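Local coordinates for D-alanyl transferase DltD (Enterococcus faecium TX0133A04, PDB 6PFX), which probably transfers D-alanine onto lipoteichoic acid during cell wall biogenesis in Gram-positive bacteria, as a membrane-associated member of the DltD family, at residues F43-L48 / P104-K109; T234-F239 / F245-I250; N340-M343 / H348-W351. All coordinates share one frame; numbering follows the deposited sequence.

Interaction 1: F43-L48 / P104-K109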
# COMPACT_ATOMS: atom_id res chain seq x y z
N PHE A 43 -4.16 0.12 2.66
CA PHE A 43 -3.00 -0.50 2.04
C PHE A 43 -1.90 0.53 1.86
O PHE A 43 -2.16 1.72 1.60
CB PHE A 43 -3.36 -1.07 0.66
CG PHE A 43 -4.33 -2.22 0.70
CD1 PHE A 43 -3.89 -3.52 0.90
CD2 PHE A 43 -5.69 -2.00 0.54
CE1 PHE A 43 -4.78 -4.57 0.95
CE2 PHE A 43 -6.58 -3.05 0.60
CZ PHE A 43 -6.13 -4.34 0.79
N GLY A 44 -0.67 0.07 1.95
CA GLY A 44 0.46 0.96 1.79
C GLY A 44 1.77 0.30 2.15
O GLY A 44 2.06 -0.81 1.68
N SER A 45 2.58 0.96 2.97
CA SER A 45 3.84 0.38 3.43
C SER A 45 4.20 1.01 4.77
O SER A 45 3.30 1.29 5.57
CB SER A 45 4.94 0.48 2.37
OG SER A 45 5.01 1.76 1.80
N SER A 46 5.48 1.29 5.01
CA SER A 46 5.93 1.64 6.36
C SER A 46 5.31 2.93 6.90
O SER A 46 5.31 3.13 8.12
CB SER A 46 7.46 1.75 6.40
OG SER A 46 7.93 2.61 5.39
N GLU A 47 4.79 3.80 6.04
CA GLU A 47 4.21 5.04 6.52
C GLU A 47 3.01 4.78 7.43
O GLU A 47 2.65 5.64 8.24
CB GLU A 47 3.81 5.95 5.35
CG GLU A 47 2.62 5.47 4.51
CD GLU A 47 2.93 4.31 3.60
OE1 GLU A 47 4.11 3.94 3.40
OE2 GLU A 47 1.96 3.74 3.07
N LEU A 48 2.39 3.61 7.30
CA LEU A 48 1.22 3.35 8.13
C LEU A 48 1.57 3.11 9.59
O LEU A 48 0.67 3.12 10.43
CB LEU A 48 0.44 2.17 7.55
CG LEU A 48 -0.30 2.47 6.24
CD1 LEU A 48 -0.82 1.17 5.62
CD2 LEU A 48 -1.43 3.44 6.46
N PRO A 104 5.80 6.39 -4.49
CA PRO A 104 6.60 6.50 -5.73
C PRO A 104 7.85 5.62 -5.72
O PRO A 104 8.23 5.07 -6.77
CB PRO A 104 6.91 8.00 -5.80
CG PRO A 104 5.77 8.67 -5.00
CD PRO A 104 5.57 7.71 -3.86
N GLN A 105 8.45 5.41 -4.54
CA GLN A 105 9.71 4.68 -4.43
C GLN A 105 9.56 3.20 -4.76
O GLN A 105 10.56 2.52 -4.98
CB GLN A 105 10.29 4.80 -3.02
CG GLN A 105 10.54 6.22 -2.59
CD GLN A 105 9.27 6.96 -2.22
OE1 GLN A 105 8.27 6.35 -1.81
NE2 GLN A 105 9.28 8.28 -2.40
N TRP A 106 8.34 2.69 -4.78
CA TRP A 106 8.17 1.31 -5.20
C TRP A 106 8.56 1.12 -6.66
O TRP A 106 8.93 0.01 -7.06
CB TRP A 106 6.71 0.92 -5.11
CG TRP A 106 6.13 0.80 -3.76
CD1 TRP A 106 6.78 0.81 -2.55
CD2 TRP A 106 4.74 0.66 -3.46
NE1 TRP A 106 5.86 0.66 -1.53
CE2 TRP A 106 4.60 0.58 -2.07
CE3 TRP A 106 3.59 0.60 -4.26
CZ2 TRP A 106 3.35 0.42 -1.45
CZ3 TRP A 106 2.36 0.45 -3.65
CH2 TRP A 106 2.25 0.37 -2.26
N PHE A 107 8.44 2.17 -7.47
CA PHE A 107 8.47 2.06 -8.92
C PHE A 107 9.88 2.22 -9.48
O PHE A 107 10.14 2.98 -10.40
CB PHE A 107 7.50 3.08 -9.49
CG PHE A 107 6.05 2.79 -9.14
CD1 PHE A 107 5.52 3.10 -7.88
CD2 PHE A 107 5.23 2.15 -10.06
CE1 PHE A 107 4.18 2.79 -7.58
CE2 PHE A 107 3.92 1.86 -9.77
CZ PHE A 107 3.38 2.19 -8.52
N VAL A 108 10.79 1.43 -8.92
CA VAL A 108 12.17 1.43 -9.38
C VAL A 108 12.34 0.51 -10.59
O VAL A 108 11.53 -0.37 -10.87
CB VAL A 108 13.16 1.08 -8.24
CG1 VAL A 108 13.21 2.20 -7.21
CG2 VAL A 108 12.80 -0.26 -7.61
N LYS A 109 13.45 0.71 -11.30
CA LYS A 109 13.66 0.10 -12.61
C LYS A 109 13.46 -1.41 -12.58
O LYS A 109 12.88 -1.98 -13.51
CB LYS A 109 15.07 0.44 -13.11
CG LYS A 109 15.42 -0.16 -14.47
CD LYS A 109 16.79 0.33 -14.98
CE LYS A 109 17.07 -0.14 -16.41
NZ LYS A 109 18.36 0.42 -16.94
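Ser45 and Gly44 meet the indole of Trp106 at its edge, close to the ring plane. Ser45 OG lies 3.6 Å from Trp106 NE1, and this pair is a packing contact. Beside it, Gly44 O lies 3.6 Å from Trp106 CZ2. The two oxygens therefore line the rim of the indole and do not stack on it. Chi1 of -69°, with CG anti to the carbonyl carbon, sends the indole toward 43-48, and chi2 near zero sets its plane. The backbones stay well apart, with Ser45 CA 9.7 Å from Trp106 CA, and the long indole bridges the gap.

Both segments follow strands of the parallel sheet: 43-48 leaves strand 39-43, and the loop of 104-109 comes after strand 97-101. This is consistent with the alpha/beta fold of SGNH hydrolases, to whose clan the DltD family belongs. In that fold the loop after the first strand carries the nucleophilic serine. Ser46, which lies next to His348, is probably that residue here.

Glu47 fixes the rotation of Ser45. Its carboxylate turns back and takes two bonds, one at each oxygen. Ser45 N donates to Glu47 OE2 at 2.9 Å, tilted 34° out of the carboxylate plane. Ser45 OG donates to the syn lone pair of Glu47 OE1 at 2.8 Å. The serine hydroxyl thus gives its proton to the glutamate; a weak bond joins it to Ser103 OG as well. Leu48 N closes the turn on Ser45 O.

Gly44 is held from outside the pair, its N on Gln82 and its O on Thr77. The indole packs on Ser79 and Gln82 of helix 79-89 and on Phe100 of strand 97-101. Phe107 follows it at the centre of an inverse gamma turn.

Interaction 2: T234-F239 / F245-I250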
# COMPACT_ATOMS: atom_id res chain seq x y z
N THR A 234 11.85 18.22 14.69
CA THR A 234 12.76 18.28 13.55
C THR A 234 13.84 19.32 13.77
O THR A 234 14.27 20.01 12.84
CB THR A 234 12.00 18.57 12.26
OG1 THR A 234 11.35 19.85 12.35
CG2 THR A 234 10.95 17.49 11.99
N THR A 235 14.33 19.43 15.00
CA THR A 235 15.26 20.50 15.33
C THR A 235 16.73 20.16 15.09
O THR A 235 17.58 21.04 15.26
CB THR A 235 15.10 20.89 16.80
OG1 THR A 235 15.40 19.74 17.60
CG2 THR A 235 13.70 21.37 17.08
N ASN A 236 17.09 18.92 14.71
CA ASN A 236 18.50 18.53 14.72
C ASN A 236 19.13 18.42 13.33
O ASN A 236 20.23 17.86 13.18
CB ASN A 236 18.73 17.26 15.56
CG ASN A 236 18.35 15.98 14.84
OD1 ASN A 236 17.88 16.00 13.71
ND2 ASN A 236 18.61 14.86 15.50
N ASN A 237 18.52 19.02 12.31
CA ASN A 237 19.03 18.91 10.96
C ASN A 237 18.39 19.99 10.11
O ASN A 237 17.39 20.60 10.53
CB ASN A 237 18.72 17.52 10.37
CG ASN A 237 17.20 17.25 10.24
OD1 ASN A 237 16.62 17.53 9.19
ND2 ASN A 237 16.58 16.72 11.29
N PRO A 238 18.91 20.24 8.92
CA PRO A 238 18.38 21.32 8.07
C PRO A 238 17.27 20.90 7.13
O PRO A 238 16.82 21.74 6.33
CB PRO A 238 19.61 21.77 7.27
CG PRO A 238 20.54 20.66 7.28
CD PRO A 238 20.22 19.76 8.46
N PHE A 239 16.82 19.66 7.20
CA PHE A 239 16.00 19.08 6.15
C PHE A 239 14.56 18.85 6.55
O PHE A 239 13.78 18.33 5.74
CB PHE A 239 16.59 17.75 5.67
CG PHE A 239 18.01 17.85 5.22
CD1 PHE A 239 18.33 18.60 4.12
CD2 PHE A 239 19.01 17.18 5.89
CE1 PHE A 239 19.66 18.69 3.70
CE2 PHE A 239 20.33 17.26 5.48
CZ PHE A 239 20.65 18.02 4.38
N PHE A 245 15.12 9.88 13.16
CA PHE A 245 15.39 9.38 11.82
C PHE A 245 16.70 9.95 11.30
O PHE A 245 17.54 9.23 10.74
CB PHE A 245 14.25 9.77 10.89
CG PHE A 245 14.39 9.25 9.48
CD1 PHE A 245 15.16 9.92 8.55
CD2 PHE A 245 13.77 8.08 9.10
CE1 PHE A 245 15.27 9.44 7.26
CE2 PHE A 245 13.88 7.60 7.81
CZ PHE A 245 14.63 8.28 6.89
N TYR A 246 16.90 11.26 11.47
CA TYR A 246 18.14 11.86 11.00
C TYR A 246 19.34 11.23 11.70
O TYR A 246 20.31 10.81 11.05
CB TYR A 246 18.11 13.38 11.22
CG TYR A 246 19.40 14.02 10.75
CD1 TYR A 246 19.65 14.22 9.40
CD2 TYR A 246 20.39 14.38 11.66
CE1 TYR A 246 20.82 14.77 8.96
CE2 TYR A 246 21.58 14.94 11.23
CZ TYR A 246 21.78 15.13 9.87
OH TYR A 246 22.93 15.67 9.37
N THR A 247 19.26 11.11 13.03
CA THR A 247 20.38 10.60 13.81
C THR A 247 20.73 9.17 13.41
O THR A 247 21.90 8.84 13.21
CB THR A 247 20.05 10.69 15.29
OG1 THR A 247 19.86 12.07 15.64
CG2 THR A 247 21.18 10.13 16.14
N HIS A 248 19.72 8.31 13.28
CA HIS A 248 19.97 6.88 13.08
C HIS A 248 20.14 6.49 11.62
O HIS A 248 20.80 5.48 11.35
CB HIS A 248 18.83 6.06 13.69
CG HIS A 248 18.70 6.21 15.17
ND1 HIS A 248 17.57 5.85 15.87
CD2 HIS A 248 19.58 6.68 16.09
CE1 HIS A 248 17.74 6.10 17.15
NE2 HIS A 248 18.95 6.61 17.32
N ARG A 249 19.61 7.26 10.68
CA ARG A 249 19.62 6.84 9.29
C ARG A 249 20.39 7.74 8.34
O ARG A 249 20.78 7.27 7.27
CB ARG A 249 18.18 6.68 8.76
CG ARG A 249 17.37 5.65 9.55
CD ARG A 249 16.14 5.17 8.79
NE ARG A 249 16.50 4.54 7.52
CZ ARG A 249 16.81 3.26 7.37
NH1 ARG A 249 16.82 2.44 8.41
NH2 ARG A 249 17.12 2.79 6.16
N ILE A 250 20.64 9.01 8.70
CA ILE A 250 21.19 9.99 7.77
C ILE A 250 22.57 10.48 8.22
O ILE A 250 23.51 10.57 7.42
CB ILE A 250 20.23 11.18 7.55
CG1 ILE A 250 18.88 10.74 7.00
CG2 ILE A 250 20.90 12.20 6.61
CD1 ILE A 250 18.95 10.01 5.68
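Asn237 lays its CB over the face of the Tyr246 ring, and this is the tight part of the contact. It is a CH-pi interaction within a helix-loop-helix connection: the loop after helix 219-233 folds back on helix 243-250, and an Asx turn at Asn237 shapes it. Asn237 CB lies 3.5 Å from the centroid of the Tyr246 ring, only 9° off the ring normal. The amide of Asn237 lies toward the CG end of the ring, 20° from its plane. Tyr246 CG is anti to its backbone N (chi1 179°), which carries the ring out from the helix and under the loop.

The Asn237 amide is held at both ends. Its OD1 accepts Phe239 N at 2.9 Å, the bond of the Asx turn. Its ND2 donates an almost straight hydrogen bond of 2.8 Å to Asn236 OD1, and also binds Leu241 O. These bonds fix the rotation of the amide over the ring. Phe239 closes the inner side more loosely, with CD2 at 4.3 Å from Tyr246 CE1, which lies near the plane of the Phe239 ring at its edge. Pro238 CG covers one face of that ring, and Tyr303 and Trp300 pack on Phe239 from outside the pair.

The other side is the more exposed one and is polar. Asn236 is partly exposed and Thr247 is exposed. The Asn236 amide is steeply inclined to the Tyr246 ring and touches the tyrosine at its root, with Asn236 OD1 3.6 Å from Tyr246 CB. Thr247 has its polar partner within its own helix, the hydrogen bond of OG1 to Asn243 O. On this outer edge, Asn236 ND2 comes to 3.1 Å from Thr247 OG1.

Interaction 3: N340-M343 / H348-W351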
# COMPACT_ATOMS: atom_id res chain seq x y z
N ASN A 340 6.13 22.41 4.87
CA ASN A 340 6.84 21.93 6.04
C ASN A 340 6.00 20.93 6.83
O ASN A 340 4.79 21.12 7.04
CB ASN A 340 7.25 23.10 6.94
CG ASN A 340 8.39 23.90 6.35
OD1 ASN A 340 9.12 23.42 5.48
ND2 ASN A 340 8.55 25.13 6.81
N TYR A 341 6.67 19.88 7.29
CA TYR A 341 6.10 18.88 8.18
C TYR A 341 5.05 18.02 7.50
O TYR A 341 4.31 17.31 8.19
CB TYR A 341 5.54 19.54 9.45
CG TYR A 341 6.47 20.60 9.97
CD1 TYR A 341 7.81 20.34 10.21
CD2 TYR A 341 6.00 21.88 10.19
CE1 TYR A 341 8.66 21.33 10.67
CE2 TYR A 341 6.84 22.87 10.65
CZ TYR A 341 8.16 22.59 10.90
OH TYR A 341 9.01 23.60 11.35
N PHE A 342 4.97 18.06 6.16
CA PHE A 342 4.06 17.16 5.45
C PHE A 342 4.52 15.72 5.61
O PHE A 342 3.69 14.83 5.86
CB PHE A 342 3.99 17.54 3.96
CG PHE A 342 2.70 17.13 3.28
CD1 PHE A 342 1.60 17.95 3.32
CD2 PHE A 342 2.60 15.93 2.61
CE1 PHE A 342 0.41 17.59 2.72
CE2 PHE A 342 1.42 15.56 2.02
CZ PHE A 342 0.33 16.40 2.06
N MET A 343 5.82 15.48 5.47
CA MET A 343 6.43 14.17 5.66
C MET A 343 7.18 14.15 6.98
O MET A 343 7.71 15.18 7.42
CB MET A 343 7.39 13.85 4.52
CG MET A 343 6.80 14.12 3.17
SD MET A 343 5.40 13.07 2.85
CE MET A 343 6.24 11.55 2.49
N HIS A 348 8.07 9.03 4.26
CA HIS A 348 6.88 8.65 5.00
C HIS A 348 6.02 9.85 5.37
O HIS A 348 6.53 10.83 5.94
CB HIS A 348 7.26 7.92 6.29
CG HIS A 348 8.05 6.68 6.07
ND1 HIS A 348 9.26 6.44 6.68
CD2 HIS A 348 7.81 5.60 5.29
CE1 HIS A 348 9.73 5.27 6.28
NE2 HIS A 348 8.87 4.74 5.44
N LEU A 349 4.72 9.76 5.08
CA LEU A 349 3.78 10.78 5.50
C LEU A 349 3.92 11.06 6.99
O LEU A 349 4.14 10.14 7.79
CB LEU A 349 2.35 10.33 5.22
CG LEU A 349 1.86 10.47 3.79
CD1 LEU A 349 0.54 9.73 3.68
CD2 LEU A 349 1.70 11.90 3.37
N GLY A 350 3.76 12.33 7.35
CA GLY A 350 3.95 12.84 8.69
C GLY A 350 2.76 13.70 9.09
O GLY A 350 1.70 13.61 8.55
N TRP A 351 3.03 14.59 10.05
CA TRP A 351 1.94 15.27 10.76
C TRP A 351 0.99 16.01 9.82
O TRP A 351 -0.22 15.77 9.81
CB TRP A 351 2.55 16.21 11.81
CG TRP A 351 3.63 15.56 12.64
CD1 TRP A 351 3.46 14.87 13.80
CD2 TRP A 351 5.04 15.52 12.35
NE1 TRP A 351 4.67 14.40 14.26
CE2 TRP A 351 5.65 14.79 13.39
CE3 TRP A 351 5.84 16.02 11.31
CZ2 TRP A 351 7.03 14.57 13.43
CZ3 TRP A 351 7.21 15.81 11.36
CH2 TRP A 351 7.79 15.08 12.41
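Trp351 meets the backbone of Tyr341 at the edge of its indole: Tyr341 O lies near the ring plane, 3.7 Å from Trp351 CE3. Tyr341 CB also packs against CE3, while Met343 O approaches the ring obliquely at CZ3. The Tyr341 ring carries Asn340 CB on one face, offset toward the rim. The Phe342 ring takes Leu349 CD2 at an oblique angle, 3.9 Å from Phe342 CE2, and meets Phe333 edge-to-face.

Leu349 CD2 is shared. It also lies 3.9 Å from Met343 SD. Met343 is bent at chi2 (-64°) and chi3, which curls its CE back over the peptide between His348 and Leu349, 3.4 Å from His348 C.

Both segments lie in the loop between strand 330-332 and helix 351-365; the second leads into the helix. Met343 and Leu349 form a single beta bridge. Gly350 N donates to Phe342 O at 2.9 Å, and Gly350 is the N-cap of the helix. The bridge closes a short loop that holds Asp345, whose OD2 is hydrogen-bonded to His348 ND1. On its other side His348 NE2 faces Ser46 OG. This is consistent with a Ser-His-Asp triad as in SGNH hydrolases. Trp351 packs on Ile229 and Glu233 of helix 219-233, and Met343 rests on Pro295.

Overall arrangement
Interactions 1 and 3 meet at the probable active site. Their centres are 15 Å apart, yet Ser46 OG of 43-48 faces His348 NE2 of 348-351. The modelled separation is so short that its exact value is doubtful. Glu47 CB packs 3.9 Å from Leu349 N beside it. Interaction 2 lies 14 Å from interaction 3 and 21 Å from interaction 1, between centres. It touches interaction 3 through Thr234, whose OG1 is 3.5 Å from Tyr341 CE1. It does not touch interaction 1. Phe245, on the helix of interaction 2, packs on Asp345, so this peripheral contact still borders the proposed triad.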